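Local coordinates for MutT related protein (Methanosarcina mazei, PDB 3GRN) that probably acts as a Nudix-type hydrolase related to MutT, its exact substrate not being established, at residues 58-61 with 65-68; 93-98 with 108-113. All coordinates share one frame; numbering follows the deposited sequence.

Interaction 1. Residues 58-61 with 65-68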
ATOM      1  N   GLU A  58      -2.828  -5.242   7.160  1.00 12.10           N
ATOM      2  CA  GLU A  58      -3.645  -4.285   6.391  1.00 13.78           C
ATOM      3  C   GLU A  58      -4.372  -3.270   7.271  1.00 15.38           C
ATOM      4  O   GLU A  58      -4.419  -2.083   6.948  1.00 14.20           O
ATOM      5  CB  GLU A  58      -4.626  -5.046   5.510  1.00 16.58           C
ATOM      6  CG  GLU A  58      -3.893  -5.781   4.385  1.00 14.37           C
ATOM      7  CD  GLU A  58      -3.492  -4.914   3.189  1.00 34.51           C
ATOM      8  OE1 GLU A  58      -3.808  -3.709   3.152  1.00 39.29           O
ATOM      9  OE2 GLU A  58      -2.854  -5.467   2.258  1.00 43.31           O
ATOM     10  N   VAL A  59      -4.938  -3.735   8.367  1.00 12.65           N
ATOM     11  CA  VAL A  59      -5.637  -2.849   9.290  1.00 11.47           C
ATOM     12  C   VAL A  59      -4.667  -1.836   9.904  1.00 12.83           C
ATOM     13  O   VAL A  59      -4.971  -0.646   9.900  1.00 14.33           O
ATOM     14  CB  VAL A  59      -6.386  -3.630  10.346  1.00 13.65           C
ATOM     15  CG1 VAL A  59      -6.832  -2.716  11.474  1.00 13.88           C
ATOM     16  CG2 VAL A  59      -7.583  -4.291   9.679  1.00 11.44           C
ATOM     17  N   TRP A  60      -3.498  -2.300  10.356  1.00 12.57           N
ATOM     18  CA  TRP A  60      -2.503  -1.365  10.913  1.00 15.11           C
ATOM     19  C   TRP A  60      -2.070  -0.308   9.902  1.00 12.59           C
ATOM     20  O   TRP A  60      -2.105   0.888  10.209  1.00 14.97           O
ATOM     21  CB  TRP A  60      -1.276  -2.006  11.545  1.00 22.19           C
ATOM     22  CG  TRP A  60      -0.582  -0.913  12.380  1.00 28.75           C
ATOM     23  CD1 TRP A  60      -0.993  -0.425  13.609  1.00 23.54           C
ATOM     24  CD2 TRP A  60       0.536  -0.112  11.995  1.00 28.95           C
ATOM     25  NE1 TRP A  60      -0.163   0.600  14.016  1.00 27.56           N
ATOM     26  CE2 TRP A  60       0.780   0.811  13.049  1.00 36.66           C
ATOM     27  CE3 TRP A  60       1.373  -0.088  10.872  1.00 37.06           C
ATOM     28  CZ2 TRP A  60       1.829   1.727  13.015  1.00 37.65           C
ATOM     29  CZ3 TRP A  60       2.411   0.840  10.843  1.00 31.88           C
ATOM     30  CH2 TRP A  60       2.630   1.727  11.906  1.00 34.38           C
ATOM     31  N   GLU A  61      -1.741  -0.730   8.676  1.00 12.07           N
ATOM     32  CA  GLU A  61      -1.217   0.209   7.686  1.00 12.15           C
ATOM     33  C   GLU A  61      -2.259   1.200   7.212  1.00 14.68           C
ATOM     34  O   GLU A  61      -1.925   2.331   6.899  1.00 16.01           O
ATOM     35  CB  GLU A  61      -0.608  -0.528   6.494  1.00 15.20           C
ATOM     36  CG  GLU A  61       0.601  -1.339   6.882  1.00 19.81           C
ATOM     37  CD  GLU A  61       1.368  -1.875   5.687  1.00 37.69           C
ATOM     38  OE1 GLU A  61       0.901  -1.691   4.529  1.00 26.74           O
ATOM     39  OE2 GLU A  61       2.434  -2.488   5.928  1.00 26.63           O
ATOM     40  N   ILE A  65      -4.708   1.081  13.647  1.00 13.16           N
ATOM     41  CA  ILE A  65      -5.262   0.175  14.654  1.00 15.76           C
ATOM     42  C   ILE A  65      -4.464  -1.111  14.757  1.00 18.23           C
ATOM     43  O   ILE A  65      -4.213  -1.780  13.752  1.00 15.51           O
ATOM     44  CB  ILE A  65      -6.774  -0.121  14.395  1.00 17.52           C
ATOM     45  CG1 ILE A  65      -7.578   1.188  14.498  1.00 15.72           C
ATOM     46  CG2 ILE A  65      -7.342  -1.196  15.383  1.00 18.97           C
ATOM     47  CD1 ILE A  65      -8.982   1.115  13.971  1.00 22.10           C
ATOM     48  N   THR A  66      -4.067  -1.458  15.984  1.00 15.19           N
ATOM     49  CA  THR A  66      -3.472  -2.763  16.232  1.00 16.26           C
ATOM     50  C   THR A  66      -4.597  -3.699  16.671  1.00 28.63           C
ATOM     51  O   THR A  66      -5.241  -3.482  17.715  1.00 27.37           O
ATOM     52  CB  THR A  66      -2.400  -2.709  17.332  1.00 22.97           C
ATOM     53  OG1 THR A  66      -1.368  -1.800  16.948  1.00 25.64           O
ATOM     54  CG2 THR A  66      -1.789  -4.097  17.555  1.00 29.31           C
ATOM     55  N   MET A  67      -4.844  -4.709  15.841  1.00 24.24           N
ATOM     56  CA  MET A  67      -5.898  -5.674  16.099  1.00 33.11           C
ATOM     57  C   MET A  67      -5.326  -7.099  16.107  1.00 28.39           C
ATOM     58  O   MET A  67      -4.411  -7.418  15.343  1.00 31.16           O
ATOM     59  CB  MET A  67      -7.033  -5.505  15.062  1.00 31.42           C
ATOM     60  CG  MET A  67      -6.836  -6.255  13.712  1.00 21.17           C
ATOM     61  SD  MET A  67      -8.434  -6.711  13.033  1.00 41.51           S
ATOM     62  CE  MET A  67      -7.887  -7.540  11.602  1.00 39.93           C
ATOM     63  N   VAL A  68      -5.852  -7.940  16.991  1.00 32.95           N
ATOM     64  CA  VAL A  68      -5.707  -9.379  16.831  1.00 34.92           C
ATOM     65  C   VAL A  68      -7.046  -9.891  16.279  1.00 34.61           C
ATOM     66  O   VAL A  68      -8.097  -9.699  16.898  1.00 33.71           O
ATOM     67  CB  VAL A  68      -5.192 -10.120  18.123  1.00 40.39           C
ATOM     68  CG1 VAL A  68      -5.919  -9.671  19.382  1.00 48.71           C
ATOM     69  CG2 VAL A  68      -5.256 -11.643  17.955  1.00 45.88           C
TER
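The Nudix box helix 51-63 ends here, and the chain that leaves it, 65-68, turns back along its last turns. Helix 51-63 forms the latter part of the Nudix box, residues 43-64, in keeping with the MutT family. Trp60 and Ile65 lie closest in the backbone, with CA atoms 4.9 Å apart. The carbonyl of Ile65 faces the helix: Ile65 O lies 3.3 Å from Trp60 CA in a CA-H...O contact bent to 130° at the hydrogen. Ile65 O also sits at the edge of the indole, near the ring plane, 3.5 Å from Trp60 CD1. Thr66 OG1 reaches Trp60 CD1 obliquely at 3.6 Å. Trp60 CG is anti to the backbone N (chi1 -165°), which lays the pyrrole edge beside the returning chain. Val59 serves the buried side with both branches. Val59 CG1 is 3.9 Å from Ile65 CB, and Val59 CG2 is 3.8 Å from Met67 CE. Val59 and Met67 also pack on Ala13 of strand 7-16. Trp60 meets Glu82 of the second subunit. With an alanine here instead of Trp60, the Ile65 carbonyl and Thr66 are likely to lose their indole neighbour, and the packing on Glu82 of the second subunit would probably go too. Apolar packing inside and weak C-H...O contact outside thus join the helix to its exit chain; the direct contacts include no conventional hydrogen bond.

Interaction 2. Residues 93-98 with 108-113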
ATOM      1  N   GLY A  93     -13.787  -7.069  16.266  1.00 26.95           N
ATOM      2  CA  GLY A  93     -14.282  -6.774  17.612  1.00 31.31           C
ATOM      3  C   GLY A  93     -14.664  -5.319  17.781  1.00 27.34           C
ATOM      4  O   GLY A  93     -15.096  -4.669  16.829  1.00 26.93           O
ATOM      5  N   TYR A  94     -14.502  -4.815  19.007  1.00 26.33           N
ATOM      6  CA  TYR A  94     -14.879  -3.450  19.376  1.00 26.47           C
ATOM      7  C   TYR A  94     -13.638  -2.727  19.864  1.00 26.16           C
ATOM      8  O   TYR A  94     -12.921  -3.248  20.729  1.00 29.66           O
ATOM      9  CB  TYR A  94     -15.932  -3.452  20.498  1.00 27.41           C
ATOM     10  CG  TYR A  94     -17.284  -4.004  20.111  1.00 31.48           C
ATOM     11  CD1 TYR A  94     -18.349  -3.153  19.863  1.00 35.88           C
ATOM     12  CD2 TYR A  94     -17.502  -5.385  20.017  1.00 36.50           C
ATOM     13  CE1 TYR A  94     -19.599  -3.647  19.513  1.00 40.62           C
ATOM     14  CE2 TYR A  94     -18.745  -5.893  19.659  1.00 35.93           C
ATOM     15  CZ  TYR A  94     -19.790  -5.013  19.416  1.00 41.67           C
ATOM     16  OH  TYR A  94     -21.029  -5.491  19.062  1.00 43.48           O
ATOM     17  N   VAL A  95     -13.380  -1.544  19.299  1.00 24.88           N
ATOM     18  CA  VAL A  95     -12.196  -0.747  19.629  1.00 27.91           C
ATOM     19  C   VAL A  95     -12.509   0.703  19.994  1.00 25.32           C
ATOM     20  O   VAL A  95     -13.543   1.258  19.624  1.00 28.45           O
ATOM     21  CB  VAL A  95     -11.103  -0.732  18.496  1.00 33.28           C
ATOM     22  CG1 VAL A  95     -10.639  -2.147  18.118  1.00 36.37           C
ATOM     23  CG2 VAL A  95     -11.576   0.059  17.271  1.00 28.61           C
ATOM     24  N   VAL A  96     -11.580   1.304  20.723  1.00 30.93           N
ATOM     25  CA  VAL A  96     -11.600   2.724  20.991  1.00 28.40           C
ATOM     26  C   VAL A  96     -10.310   3.208  20.343  1.00 31.46           C
ATOM     27  O   VAL A  96      -9.217   2.971  20.865  1.00 35.25           O
ATOM     28  CB  VAL A  96     -11.606   3.032  22.528  1.00 27.44           C
ATOM     29  CG1 VAL A  96     -11.666   4.529  22.769  1.00 31.02           C
ATOM     30  CG2 VAL A  96     -12.778   2.326  23.233  1.00 32.56           C
ATOM     31  N   ALA A  97     -10.436   3.831  19.174  1.00 30.84           N
ATOM     32  CA  ALA A  97      -9.273   4.277  18.420  1.00 31.68           C
ATOM     33  C   ALA A  97      -9.558   5.555  17.655  1.00 27.02           C
ATOM     34  O   ALA A  97     -10.675   5.776  17.188  1.00 26.06           O
ATOM     35  CB  ALA A  97      -8.807   3.173  17.460  1.00 35.67           C
ATOM     36  N   ASP A  98      -8.549   6.416  17.561  1.00 28.37           N
ATOM     37  CA  ASP A  98      -8.597   7.534  16.637  1.00 27.67           C
ATOM     38  C   ASP A  98      -7.962   7.068  15.338  1.00 25.05           C
ATOM     39  O   ASP A  98      -6.740   6.891  15.264  1.00 26.56           O
ATOM     40  CB  ASP A  98      -7.863   8.760  17.193  1.00 38.21           C
ATOM     41  CG  ASP A  98      -8.755   9.604  18.088  1.00 47.34           C
ATOM     42  OD1 ASP A  98      -9.155  10.707  17.655  1.00 59.89           O
ATOM     43  OD2 ASP A  98      -9.078   9.150  19.206  1.00 54.97           O
ATOM     44  N   TYR A 108     -12.833   8.532   6.575  1.00 19.88           N
ATOM     45  CA  TYR A 108     -13.415   7.377   7.242  1.00 19.87           C
ATOM     46  C   TYR A 108     -14.710   7.778   7.898  1.00 25.97           C
ATOM     47  O   TYR A 108     -14.976   8.959   8.092  1.00 21.94           O
ATOM     48  CB  TYR A 108     -12.456   6.771   8.274  1.00 19.34           C
ATOM     49  CG  TYR A 108     -12.233   7.640   9.490  1.00 15.44           C
ATOM     50  CD1 TYR A 108     -13.078   7.549  10.604  1.00 24.36           C
ATOM     51  CD2 TYR A 108     -11.200   8.580   9.513  1.00 23.28           C
ATOM     52  CE1 TYR A 108     -12.890   8.355  11.727  1.00 26.08           C
ATOM     53  CE2 TYR A 108     -10.996   9.390  10.627  1.00 20.92           C
ATOM     54  CZ  TYR A 108     -11.855   9.279  11.729  1.00 25.85           C
ATOM     55  OH  TYR A 108     -11.680  10.069  12.850  1.00 28.42           O
ATOM     56  N   SER A 109     -15.474   6.764   8.290  1.00 23.72           N
ATOM     57  CA  SER A 109     -16.743   6.951   8.942  1.00 24.08           C
ATOM     58  C   SER A 109     -17.107   5.699   9.702  1.00 25.83           C
ATOM     59  O   SER A 109     -16.832   4.583   9.243  1.00 21.56           O
ATOM     60  CB  SER A 109     -17.828   7.287   7.920  1.00 25.93           C
ATOM     61  OG  SER A 109     -19.040   7.604   8.578  1.00 36.48           O
ATOM     62  N   TRP A 110     -17.693   5.905  10.881  1.00 25.78           N
ATOM     63  CA  TRP A 110     -18.242   4.835  11.705  1.00 21.64           C
ATOM     64  C   TRP A 110     -19.735   4.774  11.394  1.00 29.74           C
ATOM     65  O   TRP A 110     -20.494   5.675  11.764  1.00 31.74           O
ATOM     66  CB  TRP A 110     -17.996   5.109  13.192  1.00 27.53           C
ATOM     67  CG  TRP A 110     -16.552   5.136  13.610  1.00 24.00           C
ATOM     68  CD1 TRP A 110     -15.752   6.245  13.745  1.00 26.12           C
ATOM     69  CD2 TRP A 110     -15.734   4.007  13.946  1.00 25.93           C
ATOM     70  NE1 TRP A 110     -14.483   5.868  14.142  1.00 27.45           N
ATOM     71  CE2 TRP A 110     -14.449   4.503  14.281  1.00 22.35           C
ATOM     72  CE3 TRP A 110     -15.958   2.623  13.992  1.00 23.25           C
ATOM     73  CZ2 TRP A 110     -13.396   3.663  14.663  1.00 22.25           C
ATOM     74  CZ3 TRP A 110     -14.910   1.791  14.372  1.00 20.34           C
ATOM     75  CH2 TRP A 110     -13.642   2.315  14.703  1.00 21.95           C
ATOM     76  N   VAL A 111     -20.146   3.724  10.684  1.00 25.98           N
ATOM     77  CA  VAL A 111     -21.499   3.615  10.143  1.00 27.44           C
ATOM     78  C   VAL A 111     -22.271   2.428  10.752  1.00 30.95           C
ATOM     79  O   VAL A 111     -21.743   1.319  10.845  1.00 23.21           O
ATOM     80  CB  VAL A 111     -21.488   3.522   8.584  1.00 28.14           C
ATOM     81  CG1 VAL A 111     -22.897   3.692   8.044  1.00 30.44           C
ATOM     82  CG2 VAL A 111     -20.571   4.582   7.961  1.00 28.66           C
ATOM     83  N   SER A 112     -23.516   2.670  11.182  1.00 30.78           N
ATOM     84  CA  SER A 112     -24.357   1.592  11.705  1.00 25.14           C
ATOM     85  C   SER A 112     -24.821   0.689  10.575  1.00 21.14           C
ATOM     86  O   SER A 112     -24.873   1.108   9.413  1.00 28.85           O
ATOM     87  CB  SER A 112     -25.583   2.143  12.453  1.00 31.23           C
ATOM     88  OG  SER A 112     -26.447   2.808  11.554  1.00 29.98           O
ATOM     89  N   LEU A 113     -25.162  -0.545  10.935  1.00 25.49           N
ATOM     90  CA  LEU A 113     -25.698  -1.539  10.009  1.00 32.35           C
ATOM     91  C   LEU A 113     -26.921  -1.047   9.246  1.00 35.16           C
ATOM     92  O   LEU A 113     -27.000  -1.235   8.033  1.00 31.40           O
ATOM     93  CB  LEU A 113     -26.040  -2.827  10.757  1.00 35.15           C
ATOM     94  CG  LEU A 113     -26.568  -4.018   9.951  1.00 34.98           C
ATOM     95  CD1 LEU A 113     -25.512  -4.539   8.972  1.00 28.85           C
ATOM     96  CD2 LEU A 113     -26.968  -5.090  10.922  1.00 34.84           C
TER
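Val95 lays its CG2 methyl against the far corner of the Trp110 indole, with Val95 CG2 4.0 Å from Trp110 CH2 on the six-membered ring. The methyl comes in obliquely to the ring, and the two side chains cross at about a right angle. Trp110 CG is anti to the carbonyl carbon (chi1 -64°), and with this torsion the indole extends from strand 105-111 toward residues 95-97, so that its benzo end makes the contact. Ala97 adds a looser approach: Ala97 O is 4.3 Å from Trp110 CZ2, again oblique to the ring.

The contact joins an outer strand of the Nudix fold's mixed sheet, 105-111, to residues 95-97. Strand 105-111 is an outermost strand of that sheet within the chain, paired with strand 22-27, whereas strand 84-94 pairs with strand 7-16. The strands 84-94 and 105-111 are therefore not sheet neighbours, and the indole spans the distance between the two segments. Both Val95 and Trp110 also touch Ile15 of strand 7-16, and Trp110 packs on Leu23 of strand 22-27. Backbone bonds hold the two sides separately: Val95 pairs with Arg16, and Ser109 pairs with Leu24.

Only 121 Å² is buried between the segments, and the touching residues are partly exposed. The contact is apolar and light, with one methyl-to-ring approach at its centre. Between the two segments it rests on van der Waals fit rather than polar bonds, and the same indole also packs on Ile15 and Leu23.

How the interactions relate
Interactions 1 and 2 follow one another along the chain, and their centres are 13 Å apart. They meet directly where Ile65 CG1 packs on Ala97 CB at 3.8 Å. The side chain of Ile65 thus touches Val59 of the helix and Ala97 of segment 93-98. Strand 7-16 links the two further: Ile15 touches Val59 in interaction 1 and both Val95 and Trp110 in interaction 2. Interaction 1 lies at the end of the Nudix box helix, a motif that in this family generally supplies metal-binding glutamates. Interaction 2 is a surface contact. The second subunit touches 58-61 but not 93-98 or 108-113.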